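Local coordinates for protein galactan 1,3-beta-galactosidase (Phanerochaete chrysosporium, PDB 7BYT) that probably cleaves beta-1,3-linked galactan from the chain end, as a family 43 glycoside hydrolase that also carries a carbohydrate-binding module, at residues A43-V48 / N78-P83; W97-S102 / S135-I140. All coordinates share one frame; numbering follows the deposited sequence.

Interaction 1 of 2, residues A43-V48 / N78-P83. With GLA (alpha-D-galactopyranose), chain F.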
ATOM      1  N   ALA A  43      14.056   9.345   4.380  1.00  9.70           N
ATOM      2  CA  ALA A  43      13.897   8.100   5.117  1.00  9.42           C
ATOM      3  C   ALA A  43      14.200   8.253   6.601  1.00  9.58           C
ATOM      4  O   ALA A  43      13.900   7.334   7.367  1.00  9.33           O
ATOM      5  CB  ALA A  43      14.810   7.021   4.526  1.00 11.77           C
ATOM      6  N   LEU A  44      14.767   9.382   7.025  1.00  9.73           N
ATOM      7  CA  LEU A  44      15.096   9.592   8.428  1.00  8.48           C
ATOM      8  C   LEU A  44      13.854  10.024   9.207  1.00  8.09           C
ATOM      9  O   LEU A  44      12.851  10.459   8.640  1.00  8.92           O
ATOM     10  CB  LEU A  44      16.219  10.622   8.569  1.00  9.59           C
ATOM     11  CG  LEU A  44      17.490  10.313   7.775  1.00  9.35           C
ATOM     12  CD1 LEU A  44      18.493  11.422   8.014  1.00 13.39           C
ATOM     13  CD2 LEU A  44      18.083   8.957   8.165  1.00 11.42           C
ATOM     14  N   PHE A  45      13.927   9.898  10.531  1.00  6.70           N
ATOM     15  CA  PHE A  45      12.721   9.953  11.348  1.00  7.89           C
ATOM     16  C   PHE A  45      12.228  11.388  11.517  1.00  8.72           C
ATOM     17  O   PHE A  45      12.982  12.271  11.945  1.00  8.99           O
ATOM     18  CB  PHE A  45      12.996   9.315  12.711  1.00  7.58           C
ATOM     19  CG  PHE A  45      11.797   9.232  13.607  1.00  6.85           C
ATOM     20  CD1 PHE A  45      10.552   8.889  13.104  1.00  6.51           C
ATOM     21  CD2 PHE A  45      11.924   9.465  14.973  1.00  8.04           C
ATOM     22  CE1 PHE A  45       9.451   8.785  13.943  1.00  7.41           C
ATOM     23  CE2 PHE A  45      10.819   9.379  15.820  1.00  7.52           C
ATOM     24  CZ  PHE A  45       9.593   9.036  15.309  1.00  7.72           C
ATOM     25  N   LYS A  46      10.958  11.616  11.177  1.00  7.80           N
ATOM     26  CA  LYS A  46      10.253  12.852  11.489  1.00  6.44           C
ATOM     27  C   LYS A  46       9.155  12.645  12.519  1.00  7.31           C
ATOM     28  O   LYS A  46       9.061  13.411  13.480  1.00  8.90           O
ATOM     29  CB  LYS A  46       9.656  13.479  10.216  1.00  6.95           C
ATOM     30  CG  LYS A  46       8.816  14.725  10.495  1.00  7.78           C
ATOM     31  CD  LYS A  46       8.475  15.466   9.224  1.00  9.10           C
ATOM     32  CE  LYS A  46       7.517  16.595   9.545  1.00 10.11           C
ATOM     33  NZ  LYS A  46       7.514  17.595   8.452  1.00 13.32           N
ATOM     34  N   ALA A  47       8.306  11.635  12.335  1.00  7.53           N
ATOM     35  CA  ALA A  47       7.239  11.344  13.287  1.00  6.36           C
ATOM     36  C   ALA A  47       6.571  10.035  12.903  1.00  6.58           C
ATOM     37  O   ALA A  47       6.626   9.598  11.741  1.00  7.82           O
ATOM     38  CB  ALA A  47       6.171  12.452  13.314  1.00  9.03           C
ATOM     39  N   VAL A  48       5.912   9.429  13.884  1.00  6.02           N
ATOM     40  CA  VAL A  48       4.856   8.461  13.628  1.00  5.86           C
ATOM     41  C   VAL A  48       3.540   9.217  13.714  1.00  7.23           C
ATOM     42  O   VAL A  48       3.178   9.735  14.779  1.00  7.55           O
ATOM     43  CB  VAL A  48       4.893   7.280  14.610  1.00  6.67           C
ATOM     44  CG1 VAL A  48       3.703   6.367  14.359  1.00  7.91           C
ATOM     45  CG2 VAL A  48       6.184   6.478  14.434  1.00  6.88           C
ATOM     46  N   ASN A  78      18.121   9.043  12.757  1.00  8.07           N
ATOM     47  CA  ASN A  78      17.881   7.612  12.750  1.00  8.29           C
ATOM     48  C   ASN A  78      16.658   7.299  11.901  1.00  7.51           C
ATOM     49  O   ASN A  78      16.053   8.187  11.306  1.00  9.18           O
ATOM     50  CB  ASN A  78      17.736   7.116  14.184  1.00 11.31           C
ATOM     51  CG  ASN A  78      19.072   6.967  14.858  1.00 17.98           C
ATOM     52  OD1 ASN A  78      19.859   6.098  14.492  1.00 24.50           O
ATOM     53  ND2 ASN A  78      19.363   7.841  15.808  1.00 12.96           N
ATOM     54  N   VAL A  79      16.299   6.019  11.855  1.00  7.03           N
ATOM     55  CA  VAL A  79      15.207   5.529  11.021  1.00  7.96           C
ATOM     56  C   VAL A  79      14.169   4.869  11.918  1.00  7.52           C
ATOM     57  O   VAL A  79      14.517   4.060  12.788  1.00  8.76           O
ATOM     58  CB  VAL A  79      15.732   4.524   9.977  1.00  8.42           C
ATOM     59  CG1 VAL A  79      14.580   3.798   9.277  1.00 11.31           C
ATOM     60  CG2 VAL A  79      16.621   5.231   8.964  1.00  9.66           C
ATOM     61  N   VAL A  80      12.899   5.224  11.707  1.00  6.66           N
ATOM     62  CA  VAL A  80      11.758   4.590  12.360  1.00  6.87           C
ATOM     63  C   VAL A  80      10.797   4.182  11.254  1.00  7.23           C
ATOM     64  O   VAL A  80      10.293   5.045  10.524  1.00  7.82           O
ATOM     65  CB  VAL A  80      11.058   5.555  13.333  1.00  6.39           C
ATOM     66  CG1 VAL A  80       9.730   4.988  13.781  1.00  8.48           C
ATOM     67  CG2 VAL A  80      11.964   5.872  14.524  1.00  7.94           C
ATOM     68  N   GLU A  81      10.551   2.880  11.113  1.00  6.35           N
ATOM     69  CA  GLU A  81       9.741   2.383  10.009  1.00  5.77           C
ATOM     70  C   GLU A  81       8.682   1.403  10.489  1.00  7.10           C
ATOM     71  O   GLU A  81       8.837   0.730  11.514  1.00  6.61           O
ATOM     72  CB  GLU A  81      10.618   1.698   8.941  1.00  6.71           C
ATOM     73  CG  GLU A  81      11.339   2.708   8.061  1.00  7.37           C
ATOM     74  CD  GLU A  81      12.353   2.096   7.109  1.00  9.11           C
ATOM     75  OE1 GLU A  81      12.543   0.861   7.114  1.00  8.75           O
ATOM     76  OE2 GLU A  81      12.969   2.870   6.343  1.00  9.38           O
ATOM     77  N   ARG A  82       7.589   1.347   9.735  1.00  6.25           N
ATOM     78  CA  ARG A  82       6.570   0.314   9.890  1.00  6.95           C
ATOM     79  C   ARG A  82       6.010   0.199  11.313  1.00  6.66           C
ATOM     80  O   ARG A  82       6.016  -0.883  11.909  1.00  6.65           O
ATOM     81  CB  ARG A  82       7.085  -1.024   9.377  1.00  7.03           C
ATOM     82  CG  ARG A  82       7.423  -0.945   7.871  1.00  6.07           C
ATOM     83  CD  ARG A  82       7.874  -2.283   7.276  1.00  7.52           C
ATOM     84  NE  ARG A  82       8.176  -2.126   5.853  1.00  6.82           N
ATOM     85  CZ  ARG A  82       7.253  -2.183   4.891  1.00  6.12           C
ATOM     86  NH1 ARG A  82       5.975  -2.390   5.206  1.00  7.72           N
ATOM     87  NH2 ARG A  82       7.595  -2.031   3.619  1.00  7.80           N
ATOM     88  N   PRO A  83       5.492   1.287  11.873  1.00  6.26           N
ATOM     89  CA  PRO A  83       4.937   1.213  13.228  1.00  5.27           C
ATOM     90  C   PRO A  83       3.711   0.311  13.250  1.00  6.41           C
ATOM     91  O   PRO A  83       2.970   0.203  12.270  1.00  7.83           O
ATOM     92  CB  PRO A  83       4.543   2.668  13.523  1.00  6.02           C
ATOM     93  CG  PRO A  83       4.209   3.230  12.148  1.00  6.07           C
ATOM     94  CD  PRO A  83       5.248   2.600  11.243  1.00  7.25           C
TER
HETATM   95  C1  GLA F 506      12.039  -1.869   1.836  1.00 18.12           C
HETATM   96  C2  GLA F 506      11.483  -1.949   3.247  1.00  8.60           C
HETATM   97  C3  GLA F 506      11.175  -0.536   3.725  1.00  9.55           C
HETATM   98  C4  GLA F 506      12.472   0.277   3.744  1.00  8.88           C
HETATM   99  C5  GLA F 506      13.122   0.223   2.354  1.00 11.39           C
HETATM  100  C6  GLA F 506      14.499   0.890   2.343  1.00 16.33           C
HETATM  101  O1  GLA F 506      11.082  -1.223   0.972  1.00 17.97           O
HETATM  102  O2  GLA F 506      10.320  -2.771   3.218  1.00  9.35           O
HETATM  103  O3  GLA F 506      10.557  -0.546   5.018  1.00  9.07           O
HETATM  104  O4  GLA F 506      13.377  -0.186   4.767  1.00  9.93           O
HETATM  105  O5  GLA F 506      13.263  -1.127   1.886  1.00 15.07           O
HETATM  106  O6  GLA F 506      15.452   0.084   3.045  1.00 18.15           O
HETATM  107  O   HOH W   1      12.249   7.151   9.585  1.00  8.89           O
HETATM  108  O   HOH W   2      12.234   5.434   6.215  1.00 10.76           O
HETATM  109  O   HOH W   3       8.606   7.278  10.702  1.00 10.81           O
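One face of the F45 ring is covered by V80, and this apolar pair carries the contact. V80 CG2 sits over the middle of the ring, 3.5 Å from its centroid and 12° off the ring normal, a CH-pi contact. F45 CG is anti to the backbone N (chi1 -176°), which carries the ring over V80; the further turn at chi2 brings its face round. V80 CG1 also meets V48 CG2 at 3.9 Å. The V48 and P83 side chains run past each other in opposite directions, V48 CG1 touching P83 CG. The direct backbone link is a single bent hydrogen bond, F45 N to N78 O at 2.8 Å (136° at the hydrogen). L44 CA adds a CA-H...O contact to the same oxygen.

Waters add bridges. One accepts from V80 N and lies 2.8 Å from A43 O. A second donates to A43 O and, at 2.7 Å, to E81 OE2, which is also hydrogen-bonded to Y105 OH.

On the sugar side, E81 OE1 accepts from galactose O4 (2.7 Å) and O3 (3.2 Å). R82 NE and NH2 donate to O3 and O2. Strand 79-88 thus turns V80 to the loop and E81 to the galactose site of the five-bladed propeller.

Interaction 2 of 2, residues W97-S102 / S135-I140. With GLA (alpha-D-galactopyranose), chain F.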
ATOM      1  N   TRP A  97       5.209  -0.968  18.407  1.00  6.60           N
ATOM      2  CA  TRP A  97       6.488  -1.511  17.970  1.00  6.45           C
ATOM      3  C   TRP A  97       6.840  -0.898  16.620  1.00  6.42           C
ATOM      4  O   TRP A  97       5.953  -0.534  15.843  1.00  7.22           O
ATOM      5  CB  TRP A  97       6.408  -3.037  17.818  1.00  7.12           C
ATOM      6  CG  TRP A  97       6.379  -3.760  19.140  1.00  7.03           C
ATOM      7  CD1 TRP A  97       5.436  -3.634  20.123  1.00  8.08           C
ATOM      8  CD2 TRP A  97       7.346  -4.698  19.629  1.00  6.13           C
ATOM      9  NE1 TRP A  97       5.759  -4.434  21.196  1.00  7.69           N
ATOM     10  CE2 TRP A  97       6.926  -5.099  20.916  1.00  6.74           C
ATOM     11  CE3 TRP A  97       8.520  -5.244  19.100  1.00  7.36           C
ATOM     12  CZ2 TRP A  97       7.639  -6.023  21.686  1.00  9.23           C
ATOM     13  CZ3 TRP A  97       9.234  -6.161  19.866  1.00  8.96           C
ATOM     14  CH2 TRP A  97       8.790  -6.540  21.147  1.00  8.80           C
ATOM     15  N   PHE A  98       8.138  -0.782  16.341  1.00  6.61           N
ATOM     16  CA  PHE A  98       8.579  -0.290  15.041  1.00  5.01           C
ATOM     17  C   PHE A  98       9.975  -0.811  14.750  1.00  6.57           C
ATOM     18  O   PHE A  98      10.695  -1.255  15.647  1.00  6.80           O
ATOM     19  CB  PHE A  98       8.551   1.249  14.979  1.00  5.78           C
ATOM     20  CG  PHE A  98       9.246   1.920  16.136  1.00  5.18           C
ATOM     21  CD1 PHE A  98      10.594   2.232  16.073  1.00  5.68           C
ATOM     22  CD2 PHE A  98       8.529   2.243  17.279  1.00  7.32           C
ATOM     23  CE1 PHE A  98      11.219   2.869  17.134  1.00  6.74           C
ATOM     24  CE2 PHE A  98       9.146   2.871  18.350  1.00  9.17           C
ATOM     25  CZ  PHE A  98      10.493   3.182  18.269  1.00  8.06           C
ATOM     26  N   HIS A  99      10.340  -0.752  13.476  1.00  7.10           N
ATOM     27  CA  HIS A  99      11.700  -1.030  13.052  1.00  5.41           C
ATOM     28  C   HIS A  99      12.541   0.190  13.399  1.00  7.29           C
ATOM     29  O   HIS A  99      12.245   1.306  12.952  1.00  7.11           O
ATOM     30  CB  HIS A  99      11.691  -1.308  11.551  1.00  6.53           C
ATOM     31  CG  HIS A  99      13.041  -1.389  10.913  1.00  6.80           C
ATOM     32  ND1 HIS A  99      13.193  -1.436   9.544  1.00  7.07           N
ATOM     33  CD2 HIS A  99      14.292  -1.457  11.436  1.00  6.19           C
ATOM     34  CE1 HIS A  99      14.481  -1.499   9.247  1.00  8.11           C
ATOM     35  NE2 HIS A  99      15.170  -1.524  10.375  1.00  6.90           N
ATOM     36  N   SER A 100      13.557  -0.018  14.228  1.00  6.38           N
ATOM     37  CA  SER A 100      14.440   1.032  14.719  1.00  6.91           C
ATOM     38  C   SER A 100      15.814   0.816  14.100  1.00  8.63           C
ATOM     39  O   SER A 100      16.394  -0.265  14.243  1.00  8.68           O
ATOM     40  CB  SER A 100      14.518   0.912  16.243  1.00  7.04           C
ATOM     41  OG  SER A 100      15.380   1.885  16.811  1.00  8.74           O
ATOM     42  N   ASP A 101      16.337   1.823  13.393  1.00  8.14           N
ATOM     43  CA  ASP A 101      17.586   1.584  12.678  1.00  7.57           C
ATOM     44  C   ASP A 101      18.417   2.853  12.553  1.00  7.23           C
ATOM     45  O   ASP A 101      17.981   3.955  12.888  1.00  7.83           O
ATOM     46  CB  ASP A 101      17.330   0.955  11.298  1.00  8.45           C
ATOM     47  CG  ASP A 101      18.255  -0.215  11.017  1.00  8.10           C
ATOM     48  OD1 ASP A 101      19.456  -0.084  11.327  1.00  8.17           O
ATOM     49  OD2 ASP A 101      17.789  -1.267  10.517  1.00  8.54           O
ATOM     50  N   SER A 102      19.642   2.662  12.075  1.00  7.96           N
ATOM     51  CA  SER A 102      20.500   3.749  11.637  1.00  9.23           C
ATOM     52  C   SER A 102      20.251   4.023  10.154  1.00 10.01           C
ATOM     53  O   SER A 102      19.562   3.269   9.461  1.00 10.81           O
ATOM     54  CB  SER A 102      21.960   3.376  11.859  1.00 12.19           C
ATOM     55  OG  SER A 102      22.269   2.186  11.152  1.00 13.35           O
ATOM     56  N   SER A 135      16.652  -7.417  13.491  1.00  6.82           N
ATOM     57  CA  SER A 135      15.269  -7.245  13.063  1.00  6.08           C
ATOM     58  C   SER A 135      15.232  -5.992  12.203  1.00  6.96           C
ATOM     59  O   SER A 135      15.667  -4.921  12.642  1.00  7.67           O
ATOM     60  CB  SER A 135      14.347  -7.125  14.279  1.00  7.25           C
ATOM     61  OG  SER A 135      12.998  -6.919  13.892  1.00  8.25           O
ATOM     62  N   ARG A 136      14.761  -6.133  10.961  1.00  6.59           N
ATOM     63  CA  ARG A 136      14.549  -4.978  10.091  1.00  6.01           C
ATOM     64  C   ARG A 136      13.056  -4.819   9.833  1.00  6.09           C
ATOM     65  O   ARG A 136      12.333  -4.434  10.752  1.00  7.70           O
ATOM     66  CB  ARG A 136      15.442  -5.034   8.841  1.00  6.64           C
ATOM     67  CG  ARG A 136      16.916  -4.792   9.200  1.00  7.36           C
ATOM     68  CD  ARG A 136      17.851  -4.882   7.994  1.00  7.60           C
ATOM     69  NE  ARG A 136      19.231  -4.537   8.347  1.00  8.17           N
ATOM     70  CZ  ARG A 136      20.106  -5.400   8.855  1.00  7.68           C
ATOM     71  NH1 ARG A 136      19.740  -6.658   9.089  1.00  7.63           N
ATOM     72  NH2 ARG A 136      21.338  -5.007   9.140  1.00  9.12           N
ATOM     73  N   ASP A 137      12.556  -5.101   8.632  1.00  6.03           N
ATOM     74  CA  ASP A 137      11.105  -5.056   8.453  1.00  6.45           C
ATOM     75  C   ASP A 137      10.438  -5.957   9.484  1.00  7.61           C
ATOM     76  O   ASP A 137      10.892  -7.079   9.735  1.00  8.13           O
ATOM     77  CB  ASP A 137      10.711  -5.568   7.071  1.00  7.86           C
ATOM     78  CG  ASP A 137      10.864  -4.536   5.993  1.00  8.01           C
ATOM     79  OD1 ASP A 137      11.578  -3.530   6.199  1.00  8.23           O
ATOM     80  OD2 ASP A 137      10.307  -4.766   4.903  1.00  8.27           O
ATOM     81  N   GLU A 138       9.356  -5.467  10.081  1.00  6.58           N
ATOM     82  CA  GLU A 138       8.666  -6.226  11.114  1.00  6.76           C
ATOM     83  C   GLU A 138       7.175  -5.934  11.069  1.00  6.38           C
ATOM     84  O   GLU A 138       6.711  -4.970  10.454  1.00  7.72           O
ATOM     85  CB  GLU A 138       9.224  -5.962  12.528  1.00  6.31           C
ATOM     86  CG  GLU A 138       9.329  -4.478  12.910  1.00 11.76           C
ATOM     87  CD  GLU A 138       8.018  -3.716  12.870  1.00 10.54           C
ATOM     88  OE1 GLU A 138       8.030  -2.626  12.270  1.00 12.50           O
ATOM     89  OE2 GLU A 138       7.014  -4.159  13.465  1.00 12.93           O
ATOM     90  N   SER A 139       6.431  -6.792  11.752  1.00  5.45           N
ATOM     91  CA  SER A 139       5.052  -6.524  12.130  1.00  5.94           C
ATOM     92  C   SER A 139       4.795  -7.184  13.468  1.00  6.80           C
ATOM     93  O   SER A 139       5.604  -7.966  13.963  1.00  7.70           O
ATOM     94  CB  SER A 139       4.054  -7.039  11.094  1.00  7.11           C
ATOM     95  OG  SER A 139       2.762  -6.482  11.332  1.00  8.49           O
ATOM     96  N   ILE A 140       3.653  -6.859  14.051  1.00  6.63           N
ATOM     97  CA  ILE A 140       3.190  -7.514  15.264  1.00  8.02           C
ATOM     98  C   ILE A 140       1.826  -8.112  14.990  1.00  8.48           C
ATOM     99  O   ILE A 140       0.972  -7.473  14.363  1.00 11.18           O
ATOM    100  CB  ILE A 140       3.029  -6.423  16.346  0.57  9.02           C
ATOM    101  CG1 ILE A 140       4.366  -5.745  16.640  0.57 10.27           C
ATOM    102  CG2 ILE A 140       2.365  -6.981  17.599  0.57 11.06           C
ATOM    103  CD1 ILE A 140       5.308  -6.619  17.404  0.57  9.11           C
TER
HETATM  104  C1  GLA F 506      12.039  -1.869   1.836  1.00 18.12           C
HETATM  105  C2  GLA F 506      11.483  -1.949   3.247  1.00  8.60           C
HETATM  106  C3  GLA F 506      11.175  -0.536   3.725  1.00  9.55           C
HETATM  107  C4  GLA F 506      12.472   0.277   3.744  1.00  8.88           C
HETATM  108  C5  GLA F 506      13.122   0.223   2.354  1.00 11.39           C
HETATM  109  C6  GLA F 506      14.499   0.890   2.343  1.00 16.33           C
HETATM  110  O1  GLA F 506      11.082  -1.223   0.972  1.00 17.97           O
HETATM  111  O2  GLA F 506      10.320  -2.771   3.218  1.00  9.35           O
HETATM  112  O3  GLA F 506      10.557  -0.546   5.018  1.00  9.07           O
HETATM  113  O4  GLA F 506      13.377  -0.186   4.767  1.00  9.93           O
HETATM  114  O5  GLA F 506      13.263  -1.127   1.886  1.00 15.07           O
HETATM  115  O6  GLA F 506      15.452   0.084   3.045  1.00 18.15           O
HETATM  116  O   HOH W   4      11.154  -1.442   7.819  1.00  7.57           O
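H99 lies with one ring face over the backbone of R136, the tightly packed part of the contact. R136 O stands 3.1 Å above the ring plane, and R136 CA is 3.6 Å from the ring centroid, 12° off the normal. H99 NE2 donates to D101 OD2 at 2.6 Å in a nearly straight bond (166°), on the anti lone pair. CG of H99 is anti to the backbone N (chi1 170°), which carries the ring across to R136. E138 reaches the 97-102 backbone, OE1 lying 3.2 Å from H99 N; its OE2 is buried without a partner in the model. In one of its two conformers, I140 CD1 covers a face of W97.

Toward the sugar the segments meet through water, which joins H99 ND1, D137 OD1 (2.7 Å) and galactose O3. D137 OD2 grips the sugar directly, accepting from galactose O2 at 2.6 Å.

Replacing H99 by an alanine removes the ring, and would probably leave D101 OD2 without its N-H mate, the water with one partner fewer and a gap over the R136 backbone.

Between neighbouring propeller blades, H99 thus acts as a second-shell residue, fixed by D101 and linked through water to sugar-binding D137.

Overall arrangement
Both interactions reach the bound galactose. All touching residues of interaction 2 are buried, while A43, L44 and N78 of interaction 1 are partly exposed, so interaction 1 comes nearer the surface. They share one sheet: strands 79-88 and 93-101 are antiparallel neighbours in it, joined by probable backbone hydrogen bonds V79 N to D101 O and H99 N to E81 O. Interaction 1 packs a loop of the preceding sheet against this one. Interaction 2 joins it to the start of the next. Segment 43-48 relies on apolar packing, with waters linking the loop to backbone and to E81. Segments 97-102 and 135-140 meet through ring faces and a water. Each supplies galactose-binding residues: E81 and R82 from interaction 1, D137 from interaction 2.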